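Local coordinates for protein 2-dehydro-3-deoxy-d-gluconate/2-dehydro-3-deoxy-phosphogluconate aldolase (Picrophilus torridus, PDB 4UXD) that is an aldolase of the dihydrodipicolinate synthetase family, a parallel beta/alpha barrel enzyme whose four chains form the assembly, at residues V178-F191 with D201-S215. Numbering follows the deposited sequence.
Sequences VKGVKDSSADIRGF and DFAVFQGQDDLLFTS. With IPA (isopropyl alcohol), chain G.
Phe191 packs its ring against Gln206, whose NE2 sits 3.7 Å above the ring plane over the centre, while Phe205 O meets the ring edge at CE1. Amide and ring are only 27° apart, and the amide is held in that pose: NE2 donates to Ser215 OG at 2.7 Å, almost within the amide plane, and OE1 takes Gln208 N on a lone pair. A glutamine suits this buried place because both ends of its amide find partners while its flat group covers an aromatic face. With CG anti to the backbone N (chi1 -171°), Phe191 reaches from helix 188-195 to the strands and also touches Val204 CG1. This is the beta-alpha-beta crossover of a (beta/alpha)8 barrel: strands 178-183 and 203-206 run parallel, 20° apart, joined by that helix. Near the strand starts, Phe202 lays its ring face over Gly180 CA (3.8 Å to the centroid), a CH-pi contact; a side chain at Gly180 would run into Ala203 O across the sheet.

Past the strand ends the two segments touch sparsely. Partly exposed Gln208 donates through NE2 to Ser184 O at 2.9 Å and to O2 of an isopropyl alcohol, probably from the crystallisation liquor; Arg189 of the second subunit packs on it. The solvent side lies at the other end, where Lys179 passes CD 3.8 Å from O of exposed Asp201, its NZ hydrogen-bonded to Ser176 O.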
loop_
_atom_site.group_PDB
_atom_site.type_symbol
_atom_site.label_atom_id
_atom_site.label_comp_id
_atom_site.label_asym_id
_atom_site.label_seq_id
_atom_site.Cartn_x
_atom_site.Cartn_y
_atom_site.Cartn_z
ATOM N N VAL A 178 -13.457 -18.134 -23.533
ATOM C CA VAL A 178 -12.281 -17.812 -22.750
ATOM C C VAL A 178 -11.280 -18.957 -22.890
ATOM O O VAL A 178 -11.504 -20.064 -22.410
ATOM C CB VAL A 178 -12.612 -17.564 -21.250
ATOM C CG1 VAL A 178 -11.330 -17.280 -20.457
ATOM C CG2 VAL A 178 -13.607 -16.412 -21.087
ATOM N N LYS A 179 -10.158 -18.653 -23.531
ATOM C CA LYS A 179 -9.152 -19.635 -23.894
ATOM C C LYS A 179 -7.877 -19.572 -23.050
ATOM O O LYS A 179 -6.960 -20.350 -23.279
ATOM C CB LYS A 179 -8.796 -19.465 -25.377
ATOM C CG LYS A 179 -9.922 -19.885 -26.332
ATOM C CD LYS A 179 -10.389 -21.316 -26.042
ATOM C CE LYS A 179 -11.353 -21.837 -27.082
ATOM N NZ LYS A 179 -12.614 -21.085 -27.028
ATOM N N GLY A 180 -7.814 -18.665 -22.079
ATOM C CA GLY A 180 -6.646 -18.571 -21.221
ATOM C C GLY A 180 -6.597 -17.338 -20.336
ATOM O O GLY A 180 -7.541 -16.540 -20.271
ATOM N N VAL A 181 -5.469 -17.189 -19.648
ATOM C CA VAL A 181 -5.240 -16.066 -18.745
ATOM C C VAL A 181 -3.760 -15.686 -18.757
ATOM O O VAL A 181 -2.895 -16.544 -18.848
ATOM C CB VAL A 181 -5.699 -16.391 -17.336
ATOM C CG1 VAL A 181 -4.778 -17.442 -16.686
ATOM C CG2 VAL A 181 -5.801 -15.125 -16.497
ATOM N N LYS A 182 -3.489 -14.384 -18.761
ATOM C CA LYS A 182 -2.127 -13.855 -18.754
ATOM C C LYS A 182 -1.956 -13.081 -17.482
ATOM O O LYS A 182 -2.808 -12.253 -17.167
ATOM C CB LYS A 182 -1.855 -12.918 -19.934
ATOM C CG LYS A 182 -1.857 -13.558 -21.287
ATOM C CD LYS A 182 -1.851 -12.484 -22.359
ATOM C CE LYS A 182 -1.692 -13.071 -23.744
ATOM N NZ LYS A 182 -1.789 -12.011 -24.787
ATOM N N ASP A 183 -0.842 -13.307 -16.794
ATOM C CA ASP A 183 -0.584 -12.673 -15.508
ATOM C C ASP A 183 0.775 -11.975 -15.433
ATOM O O ASP A 183 1.824 -12.605 -15.567
ATOM C CB ASP A 183 -0.683 -13.719 -14.397
ATOM C CG ASP A 183 -0.557 -13.116 -13.018
ATOM O OD1 ASP A 183 0.582 -12.903 -12.555
ATOM O OD2 ASP A 183 -1.605 -12.862 -12.396
ATOM N N SER A 184 0.743 -10.672 -15.178
ATOM C CA SER A 184 1.955 -9.852 -15.045
ATOM C C SER A 184 2.204 -9.354 -13.603
ATOM O O SER A 184 3.097 -8.535 -13.363
ATOM C CB SER A 184 1.862 -8.647 -15.985
ATOM O OG SER A 184 1.812 -9.072 -17.332
ATOM N N SER A 185 1.418 -9.862 -12.659
ATOM C CA SER A 185 1.509 -9.459 -11.258
ATOM C C SER A 185 2.892 -9.670 -10.648
ATOM O O SER A 185 3.263 -8.960 -9.709
ATOM C CB SER A 185 0.482 -10.222 -10.416
ATOM O OG SER A 185 0.969 -11.509 -10.147
ATOM N N ALA A 186 3.636 -10.643 -11.175
ATOM C CA ALA A 186 4.947 -11.033 -10.631
ATOM C C ALA A 186 4.822 -11.647 -9.227
ATOM O O ALA A 186 5.806 -11.746 -8.498
ATOM C CB ALA A 186 5.914 -9.824 -10.600
ATOM N N ASP A 187 3.600 -12.033 -8.871
ATOM C CA ASP A 187 3.284 -12.678 -7.604
ATOM C C ASP A 187 3.232 -14.192 -7.792
ATOM O O ASP A 187 2.282 -14.727 -8.370
ATOM C CB ASP A 187 1.939 -12.175 -7.071
ATOM C CG ASP A 187 1.593 -12.762 -5.715
ATOM O OD1 ASP A 187 1.195 -13.944 -5.644
ATOM O OD2 ASP A 187 1.722 -12.031 -4.716
ATOM N N ILE A 188 4.233 -14.898 -7.302
ATOM C CA ILE A 188 4.347 -16.283 -7.675
ATOM C C ILE A 188 3.199 -17.141 -7.114
ATOM O O ILE A 188 2.659 -17.979 -7.846
ATOM C CB ILE A 188 5.716 -16.843 -7.263
ATOM C CG1 ILE A 188 5.929 -18.225 -7.889
ATOM C CG2 ILE A 188 5.888 -16.837 -5.748
ATOM C CD1 ILE A 188 6.030 -18.162 -9.408
ATOM N N ARG A 189 2.793 -16.928 -5.861
ATOM C CA ARG A 189 1.637 -17.655 -5.304
ATOM C C ARG A 189 0.369 -17.441 -6.124
ATOM O O ARG A 189 -0.367 -18.390 -6.415
ATOM C CB ARG A 189 1.349 -17.223 -3.884
ATOM C CG ARG A 189 2.256 -17.828 -2.865
ATOM C CD ARG A 189 2.638 -16.782 -1.861
ATOM N NE ARG A 189 2.741 -17.307 -0.514
ATOM C CZ ARG A 189 2.661 -16.544 0.570
ATOM N NH1 ARG A 189 2.474 -15.234 0.443
ATOM N NH2 ARG A 189 2.769 -17.084 1.771
ATOM N N GLY A 190 0.121 -16.178 -6.466
ATOM C CA GLY A 190 -1.029 -15.801 -7.267
ATOM C C GLY A 190 -1.004 -16.478 -8.628
ATOM O O GLY A 190 -2.036 -16.929 -9.128
ATOM N N PHE A 191 0.184 -16.555 -9.218
ATOM C CA PHE A 191 0.354 -17.202 -10.503
ATOM C C PHE A 191 0.054 -18.699 -10.407
ATOM O O PHE A 191 -0.541 -19.281 -11.311
ATOM C CB PHE A 191 1.772 -16.988 -11.036
ATOM C CG PHE A 191 1.957 -17.456 -12.452
ATOM C CD1 PHE A 191 1.429 -16.729 -13.506
ATOM C CD2 PHE A 191 2.648 -18.626 -12.731
ATOM C CE1 PHE A 191 1.593 -17.161 -14.805
ATOM C CE2 PHE A 191 2.810 -19.065 -14.034
ATOM C CZ PHE A 191 2.282 -18.335 -15.071
ATOM N N ASP A 201 -7.950 -26.523 -22.988
ATOM C CA ASP A 201 -8.565 -25.362 -23.636
ATOM C C ASP A 201 -8.443 -24.098 -22.772
ATOM O O ASP A 201 -9.231 -23.152 -22.910
ATOM C CB ASP A 201 -10.036 -25.650 -23.948
ATOM C CG ASP A 201 -10.238 -26.215 -25.347
ATOM O OD1 ASP A 201 -9.567 -25.739 -26.292
ATOM O OD2 ASP A 201 -11.073 -27.135 -25.503
ATOM N N PHE A 202 -7.446 -24.081 -21.890
ATOM C CA PHE A 202 -7.187 -22.908 -21.061
ATOM C C PHE A 202 -5.685 -22.736 -20.776
ATOM O O PHE A 202 -5.075 -23.512 -20.025
ATOM C CB PHE A 202 -7.982 -22.997 -19.755
ATOM C CG PHE A 202 -8.046 -21.699 -18.997
ATOM C CD1 PHE A 202 -8.940 -20.709 -19.370
ATOM C CD2 PHE A 202 -7.206 -21.465 -17.916
ATOM C CE1 PHE A 202 -8.999 -19.509 -18.676
ATOM C CE2 PHE A 202 -7.259 -20.275 -17.227
ATOM C CZ PHE A 202 -8.160 -19.293 -17.609
ATOM N N ALA A 203 -5.109 -21.703 -21.391
ATOM C CA ALA A 203 -3.689 -21.384 -21.267
ATOM C C ALA A 203 -3.416 -20.446 -20.091
ATOM O O ALA A 203 -4.302 -19.728 -19.634
ATOM C CB ALA A 203 -3.172 -20.755 -22.571
ATOM N N VAL A 204 -2.183 -20.476 -19.599
ATOM C CA VAL A 204 -1.762 -19.594 -18.520
ATOM C C VAL A 204 -0.376 -19.043 -18.847
ATOM O O VAL A 204 0.614 -19.770 -18.788
ATOM C CB VAL A 204 -1.743 -20.324 -17.170
ATOM C CG1 VAL A 204 -1.382 -19.386 -16.060
ATOM C CG2 VAL A 204 -3.101 -20.950 -16.890
ATOM N N PHE A 205 -0.313 -17.764 -19.208
ATOM C CA PHE A 205 0.945 -17.159 -19.634
ATOM C C PHE A 205 1.597 -16.305 -18.540
ATOM O O PHE A 205 0.929 -15.541 -17.852
ATOM C CB PHE A 205 0.722 -16.296 -20.879
ATOM C CG PHE A 205 0.496 -17.078 -22.149
ATOM C CD1 PHE A 205 -0.779 -17.445 -22.531
ATOM C CD2 PHE A 205 1.560 -17.413 -22.979
ATOM C CE1 PHE A 205 -0.994 -18.146 -23.710
ATOM C CE2 PHE A 205 1.353 -18.122 -24.163
ATOM C CZ PHE A 205 0.076 -18.480 -24.527
ATOM N N GLN A 206 2.910 -16.437 -18.409
ATOM C CA GLN A 206 3.695 -15.599 -17.521
ATOM C C GLN A 206 4.052 -14.297 -18.251
ATOM O O GLN A 206 4.635 -14.321 -19.331
ATOM C CB GLN A 206 4.960 -16.341 -17.063
ATOM C CG GLN A 206 5.941 -15.501 -16.222
ATOM C CD GLN A 206 5.301 -14.909 -14.968
ATOM O OE1 GLN A 206 4.938 -13.733 -14.946
ATOM N NE2 GLN A 206 5.161 -15.718 -13.921
ATOM N N GLY A 207 3.723 -13.163 -17.641
ATOM C CA GLY A 207 3.874 -11.873 -18.281
ATOM C C GLY A 207 5.186 -11.195 -17.988
ATOM O O GLY A 207 5.479 -10.144 -18.550
ATOM N N GLN A 208 5.971 -11.778 -17.090
ATOM C CA GLN A 208 7.249 -11.176 -16.705
ATOM C C GLN A 208 8.393 -12.051 -17.178
ATOM O O GLN A 208 8.505 -13.205 -16.776
ATOM C CB GLN A 208 7.339 -10.967 -15.191
ATOM C CG GLN A 208 6.306 -10.010 -14.615
ATOM C CD GLN A 208 6.438 -8.582 -15.128
ATOM O OE1 GLN A 208 7.364 -8.249 -15.869
ATOM N NE2 GLN A 208 5.494 -7.733 -14.739
ATOM N N ASP A 209 9.236 -11.472 -18.030
ATOM C CA ASP A 209 10.293 -12.194 -18.729
ATOM C C ASP A 209 11.262 -12.918 -17.796
ATOM O O ASP A 209 11.721 -14.020 -18.098
ATOM C CB ASP A 209 11.081 -11.225 -19.612
ATOM C CG ASP A 209 10.187 -10.375 -20.503
ATOM O OD1 ASP A 209 9.040 -10.063 -20.111
ATOM O OD2 ASP A 209 10.645 -10.016 -21.606
ATOM N N ASP A 210 11.589 -12.310 -16.666
ATOM C CA ASP A 210 12.556 -12.947 -15.777
ATOM C C ASP A 210 11.964 -14.152 -15.040
ATOM O O ASP A 210 12.699 -14.970 -14.490
ATOM C CB ASP A 210 13.134 -11.934 -14.783
ATOM C CG ASP A 210 12.088 -11.051 -14.156
ATOM O OD1 ASP A 210 10.999 -10.863 -14.748
ATOM O OD2 ASP A 210 12.384 -10.527 -13.057
ATOM N N LEU A 211 10.641 -14.284 -15.067
ATOM C CA LEU A 211 9.960 -15.342 -14.346
ATOM C C LEU A 211 9.574 -16.529 -15.238
ATOM O O LEU A 211 9.013 -17.532 -14.755
ATOM C CB LEU A 211 8.713 -14.789 -13.667
ATOM C CG LEU A 211 8.877 -13.647 -12.666
ATOM C CD1 LEU A 211 7.588 -13.534 -11.865
ATOM C CD2 LEU A 211 10.055 -13.822 -11.735
ATOM N N LEU A 212 9.890 -16.429 -16.522
ATOM C CA LEU A 212 9.492 -17.445 -17.495
ATOM C C LEU A 212 9.979 -18.846 -17.122
ATOM O O LEU A 212 9.222 -19.812 -17.201
ATOM C CB LEU A 212 10.013 -17.077 -18.891
ATOM C CG LEU A 212 9.603 -18.016 -20.030
ATOM C CD1 LEU A 212 8.074 -18.219 -20.091
ATOM C CD2 LEU A 212 10.112 -17.477 -21.360
ATOM N N PHE A 213 11.237 -18.964 -16.709
ATOM C CA PHE A 213 11.778 -20.286 -16.422
ATOM C C PHE A 213 11.044 -20.933 -15.242
ATOM O O PHE A 213 10.581 -22.065 -15.344
ATOM C CB PHE A 213 13.277 -20.220 -16.149
ATOM C CG PHE A 213 13.897 -21.564 -15.925
ATOM C CD1 PHE A 213 14.190 -22.394 -16.997
ATOM C CD2 PHE A 213 14.174 -22.006 -14.644
ATOM C CE1 PHE A 213 14.756 -23.643 -16.791
ATOM C CE2 PHE A 213 14.739 -23.245 -14.436
ATOM C CZ PHE A 213 15.028 -24.069 -15.510
ATOM N N THR A 214 10.916 -20.206 -14.136
ATOM C CA THR A 214 10.104 -20.669 -13.012
ATOM C C THR A 214 8.684 -21.042 -13.472
ATOM O O THR A 214 8.140 -22.066 -13.058
ATOM C CB THR A 214 10.033 -19.590 -11.892
ATOM O OG1 THR A 214 11.344 -19.358 -11.363
ATOM C CG2 THR A 214 9.088 -20.007 -10.746
ATOM N N SER A 215 8.097 -20.223 -14.344
ATOM C CA SER A 215 6.717 -20.434 -14.765
ATOM C C SER A 215 6.581 -21.692 -15.618
ATOM O O SER A 215 5.603 -22.436 -15.489
ATOM C CB SER A 215 6.193 -19.225 -15.539
ATOM O OG SER A 215 6.271 -18.045 -14.770
HETATM C C1 IPA G . 5.148 -2.795 -16.216
HETATM C C2 IPA G . 4.839 -4.256 -15.939
HETATM C C3 IPA G . 4.469 -4.477 -14.472
HETATM O O2 IPA G . 6.005 -4.976 -16.254
#